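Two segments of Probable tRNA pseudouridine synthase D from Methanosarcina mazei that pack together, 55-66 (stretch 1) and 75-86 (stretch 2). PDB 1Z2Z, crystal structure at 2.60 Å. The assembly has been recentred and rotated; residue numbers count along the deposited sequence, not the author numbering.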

# COMPACT_ATOMS: atom_id res chain seq x y z
N THR A 55 -8.31 20.71 -7.47
CA THR A 55 -7.81 20.97 -6.13
C THR A 55 -9.02 20.80 -5.26
O THR A 55 -10.01 21.49 -5.45
CB THR A 55 -7.28 22.39 -5.97
OG1 THR A 55 -6.32 22.67 -7.01
CG2 THR A 55 -6.60 22.54 -4.62
N LYS A 56 -8.95 19.86 -4.33
CA LYS A 56 -10.09 19.60 -3.49
C LYS A 56 -9.74 19.59 -2.01
O LYS A 56 -8.63 19.24 -1.62
CB LYS A 56 -10.75 18.28 -3.91
CG LYS A 56 -9.92 17.02 -3.68
CD LYS A 56 -10.61 15.82 -4.31
CE LYS A 56 -10.35 14.57 -3.50
NZ LYS A 56 -8.93 14.51 -3.08
N ARG A 57 -10.70 19.99 -1.19
CA ARG A 57 -10.48 20.05 0.23
C ARG A 57 -11.51 19.19 0.93
O ARG A 57 -12.71 19.46 0.88
CB ARG A 57 -10.59 21.49 0.71
CG ARG A 57 -10.42 21.66 2.19
CD ARG A 57 -10.38 23.14 2.61
NE ARG A 57 -10.12 23.28 4.06
CZ ARG A 57 -10.94 22.86 5.02
NH1 ARG A 57 -10.61 23.02 6.29
NH2 ARG A 57 -12.11 22.28 4.72
N ASP A 58 -11.03 18.14 1.58
CA ASP A 58 -11.92 17.24 2.31
C ASP A 58 -13.05 16.67 1.44
O ASP A 58 -14.19 16.52 1.90
CB ASP A 58 -12.50 17.97 3.51
CG ASP A 58 -13.20 17.04 4.45
OD1 ASP A 58 -14.00 17.52 5.29
OD2 ASP A 58 -12.95 15.83 4.34
N TRP A 59 -12.74 16.36 0.19
CA TRP A 59 -13.71 15.79 -0.74
C TRP A 59 -13.32 14.37 -1.12
O TRP A 59 -12.15 14.03 -1.18
CB TRP A 59 -13.78 16.59 -2.04
CG TRP A 59 -14.73 17.73 -2.08
CD1 TRP A 59 -14.49 19.01 -1.65
CD2 TRP A 59 -16.01 17.75 -2.71
NE1 TRP A 59 -15.54 19.82 -1.99
CE2 TRP A 59 -16.49 19.08 -2.64
CE3 TRP A 59 -16.80 16.78 -3.33
CZ2 TRP A 59 -17.72 19.46 -3.18
CZ3 TRP A 59 -18.02 17.15 -3.87
CH2 TRP A 59 -18.47 18.49 -3.79
N ASP A 60 -14.34 13.56 -1.41
CA ASP A 60 -14.16 12.19 -1.83
C ASP A 60 -14.28 12.19 -3.35
O ASP A 60 -15.32 12.60 -3.89
CB ASP A 60 -15.26 11.32 -1.26
CG ASP A 60 -15.17 9.89 -1.73
OD1 ASP A 60 -16.21 9.33 -2.14
OD2 ASP A 60 -14.06 9.32 -1.69
N THR A 61 -13.23 11.74 -4.04
CA THR A 61 -13.20 11.71 -5.50
C THR A 61 -14.46 11.13 -6.15
O THR A 61 -15.00 11.71 -7.09
CB THR A 61 -11.99 10.91 -6.00
OG1 THR A 61 -10.80 11.45 -5.43
CG2 THR A 61 -11.90 11.00 -7.52
N HIS A 62 -14.94 10.00 -5.66
CA HIS A 62 -16.13 9.47 -6.28
C HIS A 62 -17.24 10.48 -6.17
O HIS A 62 -17.93 10.77 -7.16
CB HIS A 62 -16.53 8.14 -5.66
CG HIS A 62 -15.88 6.95 -6.31
ND1 HIS A 62 -14.68 7.04 -6.99
CD2 HIS A 62 -16.23 5.64 -6.34
CE1 HIS A 62 -14.33 5.83 -7.41
NE2 HIS A 62 -15.25 4.97 -7.02
N HIS A 63 -17.40 11.06 -4.98
CA HIS A 63 -18.45 12.05 -4.77
C HIS A 63 -18.32 13.27 -5.70
O HIS A 63 -19.31 13.71 -6.27
CB HIS A 63 -18.49 12.48 -3.30
CG HIS A 63 -19.68 13.33 -2.97
ND1 HIS A 63 -19.66 14.71 -3.08
CD2 HIS A 63 -20.94 13.00 -2.64
CE1 HIS A 63 -20.87 15.18 -2.83
NE2 HIS A 63 -21.67 14.16 -2.56
N LEU A 64 -17.10 13.79 -5.86
CA LEU A 64 -16.85 14.95 -6.71
C LEU A 64 -17.20 14.68 -8.17
O LEU A 64 -17.91 15.45 -8.82
CB LEU A 64 -15.38 15.34 -6.64
CG LEU A 64 -15.00 16.78 -7.00
CD1 LEU A 64 -13.51 16.83 -7.32
CD2 LEU A 64 -15.80 17.28 -8.18
N THR A 65 -16.65 13.59 -8.70
CA THR A 65 -16.89 13.22 -10.09
C THR A 65 -18.38 12.97 -10.28
O THR A 65 -18.94 13.28 -11.33
CB THR A 65 -16.09 11.94 -10.45
OG1 THR A 65 -16.48 10.86 -9.59
CG2 THR A 65 -14.60 12.18 -10.25
N ARG A 66 -19.04 12.42 -9.27
CA ARG A 66 -20.46 12.18 -9.41
C ARG A 66 -21.20 13.54 -9.43
O ARG A 66 -22.28 13.65 -10.01
CB ARG A 66 -20.96 11.30 -8.26
CG ARG A 66 -22.36 10.78 -8.47
CD ARG A 66 -23.29 11.35 -7.45
NE ARG A 66 -23.78 10.37 -6.50
CZ ARG A 66 -24.27 10.69 -5.31
NH1 ARG A 66 -24.32 11.97 -4.95
NH2 ARG A 66 -24.72 9.76 -4.48
N SER A 75 -21.69 10.79 -18.36
CA SER A 75 -21.49 9.64 -17.48
C SER A 75 -20.26 9.86 -16.61
O SER A 75 -19.39 10.66 -16.93
CB SER A 75 -21.33 8.36 -18.30
OG SER A 75 -20.05 8.31 -18.89
N GLN A 76 -20.18 9.14 -15.50
CA GLN A 76 -19.05 9.30 -14.60
C GLN A 76 -17.72 8.95 -15.27
O GLN A 76 -16.68 9.53 -14.92
CB GLN A 76 -19.26 8.47 -13.33
CG GLN A 76 -19.17 9.35 -12.09
CD GLN A 76 -19.67 8.68 -10.84
OE1 GLN A 76 -20.79 8.18 -10.80
NE2 GLN A 76 -18.85 8.70 -9.79
N LYS A 77 -17.76 8.03 -16.23
CA LYS A 77 -16.58 7.61 -16.98
C LYS A 77 -15.90 8.77 -17.70
O LYS A 77 -14.68 8.80 -17.82
CB LYS A 77 -16.96 6.55 -18.03
CG LYS A 77 -15.79 6.09 -18.91
CD LYS A 77 -14.80 5.25 -18.10
CE LYS A 77 -13.46 5.09 -18.81
NZ LYS A 77 -13.63 4.73 -20.25
N ARG A 78 -16.69 9.72 -18.19
CA ARG A 78 -16.12 10.86 -18.93
C ARG A 78 -15.21 11.70 -18.08
O ARG A 78 -14.55 12.60 -18.60
CB ARG A 78 -17.23 11.75 -19.47
CG ARG A 78 -18.52 11.03 -19.78
CD ARG A 78 -18.29 9.81 -20.66
NE ARG A 78 -17.46 10.09 -21.81
CZ ARG A 78 -17.57 9.45 -22.96
NH1 ARG A 78 -16.77 9.75 -23.97
NH2 ARG A 78 -18.50 8.51 -23.09
N ILE A 79 -15.19 11.46 -16.78
CA ILE A 79 -14.29 12.21 -15.93
C ILE A 79 -13.36 11.21 -15.22
O ILE A 79 -13.81 10.41 -14.40
CB ILE A 79 -15.08 13.13 -14.90
CG1 ILE A 79 -14.26 13.33 -13.63
CG2 ILE A 79 -16.47 12.60 -14.62
CD1 ILE A 79 -13.45 14.57 -13.64
N SER A 80 -12.07 11.23 -15.58
CA SER A 80 -11.13 10.30 -14.95
C SER A 80 -9.90 10.91 -14.32
O SER A 80 -9.43 11.99 -14.70
CB SER A 80 -10.71 9.13 -15.89
OG SER A 80 -9.93 9.52 -17.00
N VAL A 81 -9.39 10.19 -13.33
CA VAL A 81 -8.23 10.61 -12.59
C VAL A 81 -7.05 9.68 -12.86
O VAL A 81 -7.22 8.55 -13.34
CB VAL A 81 -8.59 10.63 -11.09
CG1 VAL A 81 -9.67 11.65 -10.85
CG2 VAL A 81 -9.11 9.25 -10.66
N ALA A 82 -5.85 10.18 -12.58
CA ALA A 82 -4.63 9.41 -12.75
C ALA A 82 -4.44 8.53 -11.52
O ALA A 82 -3.91 7.42 -11.60
CB ALA A 82 -3.45 10.35 -12.91
N GLY A 83 -4.90 9.04 -10.37
CA GLY A 83 -4.80 8.33 -9.11
C GLY A 83 -5.70 8.94 -8.04
O GLY A 83 -5.75 10.16 -7.90
N THR A 84 -6.39 8.13 -7.26
CA THR A 84 -7.27 8.69 -6.25
C THR A 84 -6.61 9.26 -4.98
O THR A 84 -6.05 8.52 -4.17
CB THR A 84 -8.32 7.67 -5.84
OG1 THR A 84 -9.13 7.36 -6.98
CG2 THR A 84 -9.21 8.25 -4.75
N LYS A 85 -6.70 10.57 -4.80
CA LYS A 85 -6.11 11.22 -3.64
C LYS A 85 -7.04 11.14 -2.43
O LYS A 85 -8.26 11.00 -2.58
CB LYS A 85 -5.79 12.68 -3.95
CG LYS A 85 -5.28 12.92 -5.35
CD LYS A 85 -3.95 12.25 -5.62
CE LYS A 85 -3.64 12.27 -7.12
NZ LYS A 85 -2.21 11.92 -7.46
N ASP A 86 -6.45 11.21 -1.24
CA ASP A 86 -7.17 11.13 0.03
C ASP A 86 -8.24 12.21 0.18
O ASP A 86 -8.02 13.38 -0.14
CB ASP A 86 -6.20 11.28 1.21
CG ASP A 86 -5.34 10.04 1.44
OD1 ASP A 86 -4.21 10.21 1.96
OD2 ASP A 86 -5.80 8.92 1.14
O HOH W 1 -11.58 10.29 -1.90

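A helix can dock against an extended segment through the few residues that recur on one of its faces, and this pair from a probable tRNA pseudouridine synthase illustrates the principle with little direct hydrogen bonding. Before the helix, strand residue Lys56 points toward stretch 2, and its long side chain delivers the ammonium group to the chain's carbonyls: NZ makes a weak hydrogen bond to Asp86 O at 3.3 Å. Asp60 then occupies the N-cap position. A water joins the segments here, donating to Asp60 OD2 (2.7 Å), accepting from Thr61 N (3.1 Å) and donating weakly to Lys85 O (3.5 Å), so the start of the helix is tied to a backbone it does not bond directly.

Within the helix, Thr61 and Thr65 lie one turn apart, linked by the bond from Thr65 N to Thr61 O (3.0 Å), and both point toward stretch 2. Their methyls meet aliphatic carbon: Thr61 CG2 lies 4.1 Å from Val81 CG1, and Thr65 CG2 sits 3.6 Å from Ile79 CG1. Val81 and Ile79 alternate with the outward-facing Ser80, as extended geometry dictates. At the far end, Gln76 reaches back over the helix, its NE2 3.2 Å from Thr65 OG1 and 3.7 Å from Arg66 CB.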